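Local coordinates for protein HTH-type transcriptional regulator cbl (Escherichia coli K12, PDB 2FYI) that probably serves as an accessory LysR-type transcription regulator of the cys regulon, this chain being its cofactor-binding domain, at residues G14-A19 against A64-A69. Numbering follows the deposited sequence.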
ATOM      1  N   GLY A  14     -21.557 -18.722  -4.456  1.00 39.28           N
ATOM      2  CA  GLY A  14     -21.688 -17.385  -5.023  1.00 37.66           C
ATOM      3  C   GLY A  14     -20.375 -16.643  -4.892  1.00 37.15           C
ATOM      4  O   GLY A  14     -19.354 -17.210  -4.508  1.00 36.81           O
ATOM      5  N   VAL A  15     -20.395 -15.356  -5.187  1.00 36.17           N
ATOM      6  CA  VAL A  15     -19.190 -14.585  -5.073  1.00 35.04           C
ATOM      7  C   VAL A  15     -19.371 -13.544  -3.975  1.00 35.47           C
ATOM      8  O   VAL A  15     -20.315 -12.760  -4.002  1.00 36.62           O
ATOM      9  CB  VAL A  15     -18.871 -13.889  -6.392  1.00 34.03           C
ATOM     10  CG1 VAL A  15     -17.522 -13.208  -6.298  1.00 33.94           C
ATOM     11  CG2 VAL A  15     -18.915 -14.880  -7.538  1.00 32.94           C
ATOM     12  N   LEU A  16     -18.469 -13.535  -3.002  1.00 34.47           N
ATOM     13  CA  LEU A  16     -18.491 -12.502  -1.988  1.00 33.25           C
ATOM     14  C   LEU A  16     -17.392 -11.502  -2.298  1.00 33.11           C
ATOM     15  O   LEU A  16     -16.225 -11.862  -2.313  1.00 33.34           O
ATOM     16  CB  LEU A  16     -18.247 -13.106  -0.612  1.00 32.64           C
ATOM     17  CG  LEU A  16     -18.073 -12.090   0.508  1.00 32.27           C
ATOM     18  CD1 LEU A  16     -19.349 -11.313   0.714  1.00 31.93           C
ATOM     19  CD2 LEU A  16     -17.697 -12.811   1.765  1.00 32.53           C
ATOM     20  N   THR A  17     -17.747 -10.251  -2.541  1.00 32.27           N
ATOM     21  CA  THR A  17     -16.728  -9.255  -2.786  1.00 32.41           C
ATOM     22  C   THR A  17     -16.550  -8.337  -1.565  1.00 32.68           C
ATOM     23  O   THR A  17     -17.492  -7.680  -1.131  1.00 33.20           O
ATOM     24  CB  THR A  17     -17.024  -8.434  -4.060  1.00 32.43           C
ATOM     25  OG1 THR A  17     -16.994  -9.296  -5.195  1.00 33.20           O
ATOM     26  CG2 THR A  17     -15.964  -7.367  -4.260  1.00 33.33           C
ATOM     27  N   ILE A  18     -15.336  -8.292  -1.021  1.00 31.85           N
ATOM     28  CA  ILE A  18     -15.020  -7.430   0.108  1.00 31.92           C
ATOM     29  C   ILE A  18     -14.051  -6.358  -0.329  1.00 32.13           C
ATOM     30  O   ILE A  18     -13.062  -6.655  -0.986  1.00 32.54           O
ATOM     31  CB  ILE A  18     -14.365  -8.220   1.217  1.00 31.83           C
ATOM     32  CG1 ILE A  18     -15.425  -9.103   1.875  1.00 31.54           C
ATOM     33  CG2 ILE A  18     -13.642  -7.283   2.212  1.00 31.28           C
ATOM     34  CD1 ILE A  18     -14.845 -10.295   2.604  1.00 31.93           C
ATOM     35  N   ALA A  19     -14.345  -5.112   0.026  1.00 32.08           N
ATOM     36  CA  ALA A  19     -13.463  -4.014  -0.286  1.00 32.03           C
ATOM     37  C   ALA A  19     -12.848  -3.535   1.018  1.00 32.36           C
ATOM     38  O   ALA A  19     -13.544  -3.370   2.036  1.00 32.62           O
ATOM     39  CB  ALA A  19     -14.210  -2.912  -0.980  1.00 31.12           C
ATOM     40  N   ALA A  64     -19.124  -3.868  -4.441  1.00 41.21           N
ATOM     41  CA  ALA A  64     -18.649  -4.673  -3.331  1.00 38.46           C
ATOM     42  C   ALA A  64     -19.811  -4.954  -2.412  1.00 37.50           C
ATOM     43  O   ALA A  64     -20.705  -4.143  -2.287  1.00 36.99           O
ATOM     44  CB  ALA A  64     -17.562  -3.958  -2.596  1.00 37.06           C
ATOM     45  N   ASP A  65     -19.778  -6.099  -1.757  1.00 37.01           N
ATOM     46  CA  ASP A  65     -20.794  -6.481  -0.810  1.00 37.05           C
ATOM     47  C   ASP A  65     -20.539  -5.873   0.586  1.00 36.50           C
ATOM     48  O   ASP A  65     -21.436  -5.292   1.172  1.00 36.57           O
ATOM     49  CB  ASP A  65     -20.893  -8.017  -0.780  1.00 39.59           C
ATOM     50  CG  ASP A  65     -21.055  -8.652  -2.212  1.00 43.09           C
ATOM     51  OD1 ASP A  65     -21.942  -8.212  -2.996  1.00 44.72           O
ATOM     52  OD2 ASP A  65     -20.324  -9.626  -2.566  1.00 44.16           O
ATOM     53  N   ILE A  66     -19.313  -5.993   1.100  1.00 35.69           N
ATOM     54  CA  ILE A  66     -18.933  -5.473   2.422  1.00 35.07           C
ATOM     55  C   ILE A  66     -17.734  -4.531   2.319  1.00 35.73           C
ATOM     56  O   ILE A  66     -16.782  -4.829   1.597  1.00 36.29           O
ATOM     57  CB  ILE A  66     -18.521  -6.621   3.361  1.00 34.58           C
ATOM     58  CG1 ILE A  66     -19.621  -7.663   3.413  1.00 34.48           C
ATOM     59  CG2 ILE A  66     -18.273  -6.129   4.749  1.00 33.04           C
ATOM     60  CD1 ILE A  66     -19.157  -8.948   3.946  1.00 34.53           C
ATOM     61  N   GLY A  67     -17.777  -3.405   3.034  1.00 35.55           N
ATOM     62  CA  GLY A  67     -16.657  -2.480   3.061  1.00 35.48           C
ATOM     63  C   GLY A  67     -16.040  -2.498   4.444  1.00 36.10           C
ATOM     64  O   GLY A  67     -16.761  -2.516   5.447  1.00 36.61           O
ATOM     65  N   ILE A  68     -14.708  -2.506   4.512  1.00 35.87           N
ATOM     66  CA  ILE A  68     -14.033  -2.519   5.815  1.00 35.80           C
ATOM     67  C   ILE A  68     -12.918  -1.499   5.871  1.00 36.46           C
ATOM     68  O   ILE A  68     -11.934  -1.585   5.112  1.00 37.35           O
ATOM     69  CB  ILE A  68     -13.441  -3.894   6.136  1.00 35.92           C
ATOM     70  CG1 ILE A  68     -14.562  -4.938   6.233  1.00 36.00           C
ATOM     71  CG2 ILE A  68     -12.652  -3.832   7.414  1.00 35.25           C
ATOM     72  CD1 ILE A  68     -14.168  -6.328   5.734  1.00 35.81           C
ATOM     73  N   ALA A  69     -13.076  -0.528   6.768  1.00 36.38           N
ATOM     74  CA  ALA A  69     -12.105   0.562   6.907  1.00 36.81           C
ATOM     75  C   ALA A  69     -12.280   1.257   8.245  1.00 38.55           C
ATOM     76  O   ALA A  69     -13.272   1.027   8.954  1.00 38.56           O
ATOM     77  CB  ALA A  69     -12.261   1.544   5.788  1.00 36.44           C
TER
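Backbone hydrogen bonds join the strand 14-20 to the strand 66-69 in parallel. Ala19 sends its N-H to Ile66 O (2.9 Å), nearly along the C=O axis, and its own O receives Ile68 N (2.9 Å) in the same way. Where the second strand begins, Thr17 O accepts two amides, Asp65 N at 2.8 Å and, weakly, Ile66 N. The Asp65 carboxylate then takes the place of a backbone acceptor: with CG beside its own backbone N (chi1 -51°), OD2 reaches Thr17 N at 2.7 Å, an almost straight bond (178°) in which the N-H meets OD2 from above the carboxylate plane. An alanine here, lacking the carboxylate, takes this acceptor from Thr17 N and would probably loosen the pairing where the strand begins. Helix 52-61 lies in the connection between the parallel strands 43-49 and 66-69, and strand 14-20 runs between these two, the strand order of a periplasmic-binding-protein-like subdomain in LysR regulators. Apolar contacts line both faces. On the face carrying Ile18 and Ile66, Leu16 CD1 meets Ile66 CD1 tip to tip (4.0 Å), and the Ile18 and Ile68 side chains cross obliquely, Ile18 CG2 3.7 Å from Ile68 CD1; Phe208 of helix 203-212 packs on Ile18 and Ile66. On the face carrying Ala19, its CB abuts Ala64 CB (3.9 Å), in the loop before strand 66-69, and both touch Leu58 of helix 52-61.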